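PDB 6KHP: tryptophan decarboxylase 1 from Oryza sativa subsp. japonica, which catalyses the pyridoxal phosphate-dependent decarboxylation of L-tryptophan to tryptamine, and of 5-hydroxy-L-tryptophan to serotonin, in the serotonin pathway of rice. Local coordinates for the interface of chains A and B. Residues are numbered along the deposited sequence; one frame, centred on the assembly and turned at random. Chains: chain A/B, Tryptophan decarboxylase 1.

Contact 1: the interface of chains A and B. Residues chain A 333, 395-396, 400; chain B 22, 24, 33, 74.
The ring of B:Phe22 is sandwiched. Over the centre of one face lies A:Lys400 CD, 3.9 Å from the ring centroid in a CH-pi contact, and over the other face sits the backbone N of B:Pro24 from its own chain. The rim of the same ring points at A:Tyr396: its leading carbon, CZ, stands over one face of the tyrosine ring, off centre, 3.8 Å from CD1. The two planes are turned 64° to each other, an edge-to-face pair with the phenylalanine as the edge. With its CG anti to the backbone N (chi1 171°), B:Phe22 reaches across to chain A, one face against the lysine chain and its CZ corner against the tyrosine. A:Met333, its chain bent at chi3 (-88°), brings SD to 4.1 Å from B:Phe22 CE2 and also against B:Pro24 CB.

At the far end of the tyrosine, the phenol oxygen A:Tyr396 OH reaches a water at 2.6 Å, and that water lies 2.8 Å from the carbonyl O of B:Pro24 and so carries a water-mediated link between the chains. B:Tyr33 crosses the tyrosine at a slant, its CE2 3.7 Å from A:Tyr396 OH. B:Ser74 packs against the backbone of A:Thr395 and A:Tyr396 and the methylene end of A:Lys400. The patch belongs to the homodimer interface: A:Thr395, A:Tyr396 and A:Lys400 lie on the long helix 386-420, and the N-terminal loop of chain B, just ahead of helix 27-47, lies across it.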
# COMPACT_ATOMS: atom_id res chain seq x y z
N MET A 333 -25.67 25.77 -2.94
CA MET A 333 -24.55 25.52 -3.86
C MET A 333 -23.20 25.95 -3.29
O MET A 333 -22.30 26.34 -4.04
CB MET A 333 -24.79 26.21 -5.20
CG MET A 333 -25.89 25.59 -6.06
SD MET A 333 -26.11 26.53 -7.58
CE MET A 333 -27.27 27.75 -7.08
N THR A 395 -20.65 35.40 -8.73
CA THR A 395 -20.53 34.84 -10.07
C THR A 395 -21.89 34.53 -10.68
O THR A 395 -22.14 34.86 -11.85
CB THR A 395 -19.65 33.59 -10.04
OG1 THR A 395 -18.43 33.88 -9.33
CG2 THR A 395 -19.31 33.15 -11.45
N TYR A 396 -22.81 33.95 -9.91
CA TYR A 396 -24.07 33.47 -10.49
C TYR A 396 -25.20 34.50 -10.42
O TYR A 396 -26.01 34.58 -11.34
CB TYR A 396 -24.49 32.18 -9.79
CG TYR A 396 -23.45 31.08 -9.90
CD1 TYR A 396 -22.85 30.79 -11.12
CD2 TYR A 396 -23.06 30.33 -8.78
CE1 TYR A 396 -21.90 29.79 -11.23
CE2 TYR A 396 -22.11 29.32 -8.89
CZ TYR A 396 -21.54 29.06 -10.12
OH TYR A 396 -20.60 28.08 -10.25
N LYS A 400 -30.15 33.56 -10.88
CA LYS A 400 -29.77 32.16 -11.07
C LYS A 400 -29.94 31.36 -9.79
O LYS A 400 -30.34 30.19 -9.83
CB LYS A 400 -28.34 32.05 -11.59
CG LYS A 400 -28.28 31.89 -13.10
CD LYS A 400 -26.90 31.42 -13.60
CE LYS A 400 -26.54 32.13 -14.90
NZ LYS A 400 -25.59 31.33 -15.73
N PHE B 22 -29.44 25.31 -16.24
CA PHE B 22 -28.25 25.78 -15.53
C PHE B 22 -27.63 24.63 -14.73
O PHE B 22 -28.24 24.13 -13.79
CB PHE B 22 -28.56 26.95 -14.60
CG PHE B 22 -27.40 27.31 -13.69
CD1 PHE B 22 -26.17 27.66 -14.23
CD2 PHE B 22 -27.53 27.28 -12.31
CE1 PHE B 22 -25.09 27.98 -13.41
CE2 PHE B 22 -26.45 27.59 -11.48
CZ PHE B 22 -25.23 27.95 -12.04
N PRO B 24 -24.62 23.90 -12.35
CA PRO B 24 -23.52 24.53 -11.61
C PRO B 24 -22.23 23.71 -11.61
O PRO B 24 -21.16 24.27 -11.34
CB PRO B 24 -24.09 24.68 -10.20
CG PRO B 24 -25.06 23.53 -10.10
CD PRO B 24 -25.67 23.38 -11.46
N TYR B 33 -12.91 27.22 -14.08
CA TYR B 33 -12.87 27.91 -12.79
C TYR B 33 -11.72 27.40 -11.93
O TYR B 33 -10.99 28.18 -11.32
CB TYR B 33 -14.17 27.74 -12.01
CG TYR B 33 -15.43 28.43 -12.51
CD1 TYR B 33 -15.62 28.76 -13.85
CD2 TYR B 33 -16.45 28.72 -11.62
CE1 TYR B 33 -16.80 29.37 -14.28
CE2 TYR B 33 -17.63 29.31 -12.03
CZ TYR B 33 -17.81 29.64 -13.35
OH TYR B 33 -18.99 30.22 -13.72
N SER B 74 -25.63 37.08 -13.68
CA SER B 74 -24.35 36.41 -13.53
C SER B 74 -23.25 37.22 -14.21
O SER B 74 -23.51 38.05 -15.08
CB SER B 74 -24.39 35.00 -14.12
OG SER B 74 -25.15 34.98 -15.31
O HOH W 1 -20.51 26.78 -12.47

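Contact 2: the interface of chains A and B. Residues chain A 123, 337, 382-383, 385; chain B 116, 336-337.
The carboxylate oxygen OD2 of B:Asp337 is gripped by an arginine of chain A and by a bridging water, at the homodimer interface. A:Arg385 NH1 donates to its syn lone pair at 3.1 Å, a nearly straight bond (162° at H) that is also a salt bridge; the oxygen lies at the guanidinium edge, in plane, while the two flat groups are turned 69° apart. A water 2.8 Å from the same oxygen reaches A:Asp337 OD2. This bridges the two copies of one aspartate, whose nearby like charges the arginine probably eases. A second water joins B:Asp337 OD1 to the backbone N of A:Arg383.

A:Arg383 slides past B:Leu336 in the opposite direction, CG packed 3.6 Å from the leucine CB. A bend at chi3 (62°) turns the guanidinium back to the chain B backbone, where NH1 donates to B:Leu336 O at 2.8 Å, tilted from the carbonyl plane. Were A:Arg383 cut back to an alanine, that carbonyl would probably lose its cross-chain donor and the leucine CB its aliphatic cover. At the other backbone end of the same residue, the N-H of B:Leu336 is taken by the side-chain amide oxygen A:Asn123 OD1 at 3.2 Å, and B:Leu336 CD1 rests 3.5 Å from that oxygen.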
# COMPACT_ATOMS: atom_id res chain seq x y z
N ASN A 123 -4.93 30.16 3.33
CA ASN A 123 -4.86 29.50 4.63
C ASN A 123 -4.67 30.51 5.77
O ASN A 123 -3.90 30.27 6.71
CB ASN A 123 -3.77 28.43 4.64
CG ASN A 123 -3.96 27.40 5.75
OD1 ASN A 123 -5.07 27.01 6.05
ND2 ASN A 123 -2.86 26.95 6.37
N ASP A 337 -17.87 23.33 4.76
CA ASP A 337 -18.90 23.70 5.71
C ASP A 337 -19.34 25.14 5.46
O ASP A 337 -18.52 25.98 5.14
CB ASP A 337 -18.38 23.58 7.16
CG ASP A 337 -17.67 22.26 7.44
OD1 ASP A 337 -18.13 21.21 6.97
OD2 ASP A 337 -16.64 22.29 8.15
N ARG A 382 -10.37 30.21 12.57
CA ARG A 382 -11.44 30.02 11.59
C ARG A 382 -10.88 30.27 10.20
O ARG A 382 -10.03 31.15 10.01
CB ARG A 382 -12.64 30.95 11.85
CG ARG A 382 -12.29 32.45 11.84
CD ARG A 382 -13.24 33.28 12.72
NE ARG A 382 -14.63 32.91 12.49
CZ ARG A 382 -15.34 33.32 11.44
NH1 ARG A 382 -14.79 34.12 10.54
NH2 ARG A 382 -16.60 32.94 11.30
N ARG A 383 -11.38 29.49 9.24
CA ARG A 383 -11.07 29.60 7.83
C ARG A 383 -11.73 30.85 7.24
O ARG A 383 -12.66 31.42 7.80
CB ARG A 383 -11.61 28.39 7.06
CG ARG A 383 -10.75 27.17 7.05
CD ARG A 383 -11.51 26.02 6.39
NE ARG A 383 -11.83 26.34 5.00
CZ ARG A 383 -10.99 26.15 4.00
NH1 ARG A 383 -9.81 25.60 4.25
NH2 ARG A 383 -11.34 26.48 2.77
N ARG A 385 -14.14 31.40 5.20
CA ARG A 385 -15.31 30.78 4.58
C ARG A 385 -16.17 31.78 3.83
O ARG A 385 -16.97 31.36 2.98
CB ARG A 385 -16.14 30.05 5.64
CG ARG A 385 -15.54 28.70 6.04
CD ARG A 385 -16.56 27.73 6.65
NE ARG A 385 -16.41 27.70 8.09
CZ ARG A 385 -15.67 26.83 8.77
NH1 ARG A 385 -15.00 25.83 8.16
NH2 ARG A 385 -15.63 26.94 10.10
N ASP B 116 -8.06 18.68 0.26
CA ASP B 116 -9.25 19.46 0.61
C ASP B 116 -10.02 19.89 -0.63
O ASP B 116 -11.25 19.98 -0.58
CB ASP B 116 -8.88 20.67 1.46
CG ASP B 116 -9.40 20.55 2.88
OD1 ASP B 116 -9.93 19.46 3.22
OD2 ASP B 116 -9.27 21.53 3.64
N LEU B 336 -6.34 24.40 7.46
CA LEU B 336 -7.54 24.38 8.30
C LEU B 336 -8.73 23.80 7.53
O LEU B 336 -8.86 23.99 6.32
CB LEU B 336 -7.87 25.80 8.77
CG LEU B 336 -7.10 26.42 9.94
CD1 LEU B 336 -5.68 26.79 9.52
CD2 LEU B 336 -7.87 27.65 10.44
N ASP B 337 -9.63 23.12 8.25
CA ASP B 337 -9.54 22.82 9.67
C ASP B 337 -9.06 21.39 9.88
O ASP B 337 -9.46 20.48 9.15
CB ASP B 337 -10.90 22.97 10.37
CG ASP B 337 -11.64 24.25 9.98
OD1 ASP B 337 -11.06 25.37 10.16
OD2 ASP B 337 -12.80 24.14 9.49
O HOH W 2 -13.96 21.75 8.72
O HOH W 3 -12.91 27.35 10.32

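Contact 3: the interface of chains A and B. Residues chain A 125, 127, 131, 359-360; chain B 95, 103.
B:Phe103 and B:Trp95 press against A:Phe127 where the two subunits of this group II decarboxylase meet, beside the catalytic loop of chain A that carries the proton donor A:Tyr359. A:Phe127 comes down end-on, its CZ over the centre of the B:Phe103 face and 3.7 Å from CD2; the planes stand at 86°, an edge-to-face pair. The same CZ meets the edge of the B:Trp95 indole in its plane, 3.7 Å from CZ2, so one carbon of A:Phe127 touches both chain B rings.

B:Trp95 is fixed in two further ways. Its indole NE1 donates to the carbonyl O of A:Ala131 at 2.8 Å, with the acceptor close to the ring plane and the bond fairly straight (158° at H). Over one face of the indole lies A:Val125, whose CB stands 3.8 Å from the centroid of the six-membered ring. Bond and packing together would probably resist rotation of the indole.

The rim of B:Phe103 is taken up by the 3-10 helix 358-360. The A:Leu360 side chain crosses that of B:Phe103 at about a right angle, CD2 3.6 Å from CE1, and A:Tyr359 O lies in the plane of the phenylalanine ring at its edge. With CG between its backbone N and carbonyl carbon (chi1 84°), A:Tyr359 turns the CD2 side of its ring to B:Phe103 CD1, at 3.8 Å. Farther out, A:Leu360 CG packs on one face of the A:Tyr359 ring, and the backbone O of A:Val125 lies over the rim of one A:Phe127 face. B:Phe103 immediately precedes a residue that binds serotonin.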
# COMPACT_ATOMS: atom_id res chain seq x y z
N VAL A 125 -5.97 32.64 9.09
CA VAL A 125 -6.72 32.28 10.30
C VAL A 125 -7.31 33.57 10.86
O VAL A 125 -6.60 34.37 11.49
CB VAL A 125 -5.84 31.59 11.34
CG1 VAL A 125 -6.70 31.12 12.51
CG2 VAL A 125 -5.03 30.44 10.71
N PHE A 127 -9.17 34.96 13.37
CA PHE A 127 -9.82 35.08 14.68
C PHE A 127 -10.16 36.52 15.02
O PHE A 127 -11.19 36.78 15.64
CB PHE A 127 -8.95 34.46 15.78
CG PHE A 127 -7.45 34.54 15.53
CD1 PHE A 127 -6.76 35.74 15.66
CD2 PHE A 127 -6.74 33.40 15.24
CE1 PHE A 127 -5.39 35.81 15.47
CE2 PHE A 127 -5.36 33.45 15.03
CZ PHE A 127 -4.68 34.65 15.15
N ALA A 131 -6.12 39.93 12.21
CA ALA A 131 -5.49 38.70 11.73
C ALA A 131 -5.65 38.49 10.23
O ALA A 131 -4.87 37.72 9.65
CB ALA A 131 -6.04 37.48 12.47
N TYR A 359 -2.21 38.26 23.85
CA TYR A 359 -1.45 38.07 22.61
C TYR A 359 -2.27 38.41 21.37
O TYR A 359 -1.69 38.59 20.29
CB TYR A 359 -0.90 36.64 22.53
CG TYR A 359 -1.87 35.60 21.99
CD1 TYR A 359 -2.94 35.14 22.77
CD2 TYR A 359 -1.73 35.09 20.70
CE1 TYR A 359 -3.83 34.20 22.30
CE2 TYR A 359 -2.63 34.14 20.21
CZ TYR A 359 -3.68 33.71 21.01
OH TYR A 359 -4.59 32.77 20.53
N LEU A 360 -3.59 38.55 21.50
CA LEU A 360 -4.44 38.90 20.37
C LEU A 360 -4.78 40.39 20.32
O LEU A 360 -5.38 40.83 19.33
CB LEU A 360 -5.74 38.09 20.39
CG LEU A 360 -5.58 36.59 20.09
CD1 LEU A 360 -6.94 35.94 19.93
CD2 LEU A 360 -4.74 36.38 18.84
N TRP B 95 -0.68 35.23 5.97
CA TRP B 95 -0.20 34.09 6.75
C TRP B 95 0.80 33.26 5.98
O TRP B 95 1.73 32.70 6.57
CB TRP B 95 -1.40 33.23 7.19
CG TRP B 95 -2.18 33.84 8.33
CD1 TRP B 95 -2.98 34.96 8.27
CD2 TRP B 95 -2.22 33.39 9.70
NE1 TRP B 95 -3.52 35.22 9.51
CE2 TRP B 95 -3.07 34.29 10.41
CE3 TRP B 95 -1.62 32.34 10.40
CZ2 TRP B 95 -3.34 34.15 11.78
CZ3 TRP B 95 -1.89 32.20 11.77
CH2 TRP B 95 -2.74 33.11 12.44
N PHE B 103 1.82 34.60 16.11
CA PHE B 103 0.92 33.56 16.58
C PHE B 103 1.56 32.18 16.45
O PHE B 103 2.62 31.94 17.03
CB PHE B 103 -0.40 33.67 15.81
CG PHE B 103 -0.97 35.07 15.81
CD1 PHE B 103 -1.22 35.73 17.02
CD2 PHE B 103 -1.21 35.75 14.62
CE1 PHE B 103 -1.71 37.03 17.04
CE2 PHE B 103 -1.72 37.05 14.63
CZ PHE B 103 -1.97 37.70 15.84

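The three contacts run along one two-fold homodimer interface, and each has a twin with the chains exchanged. Measured between the centres of their C-alpha atoms, contacts 2 and 3 lie about 14 Å apart, contacts 1 and 2 about 22 Å, and contacts 1 and 3 about 33 Å. Two stretches of chain A tie them: A:Met333 of contact 1 and A:Asp337 of contact 2 are four residues apart, and A:Asn123 of contact 2 nearly adjoins A:Val125 of contact 3. Contact 3 includes A:Tyr359, whereas contact 1 is centred about 37 Å from it, suggesting that contact 1 serves assembly and contact 3 also shapes the active site.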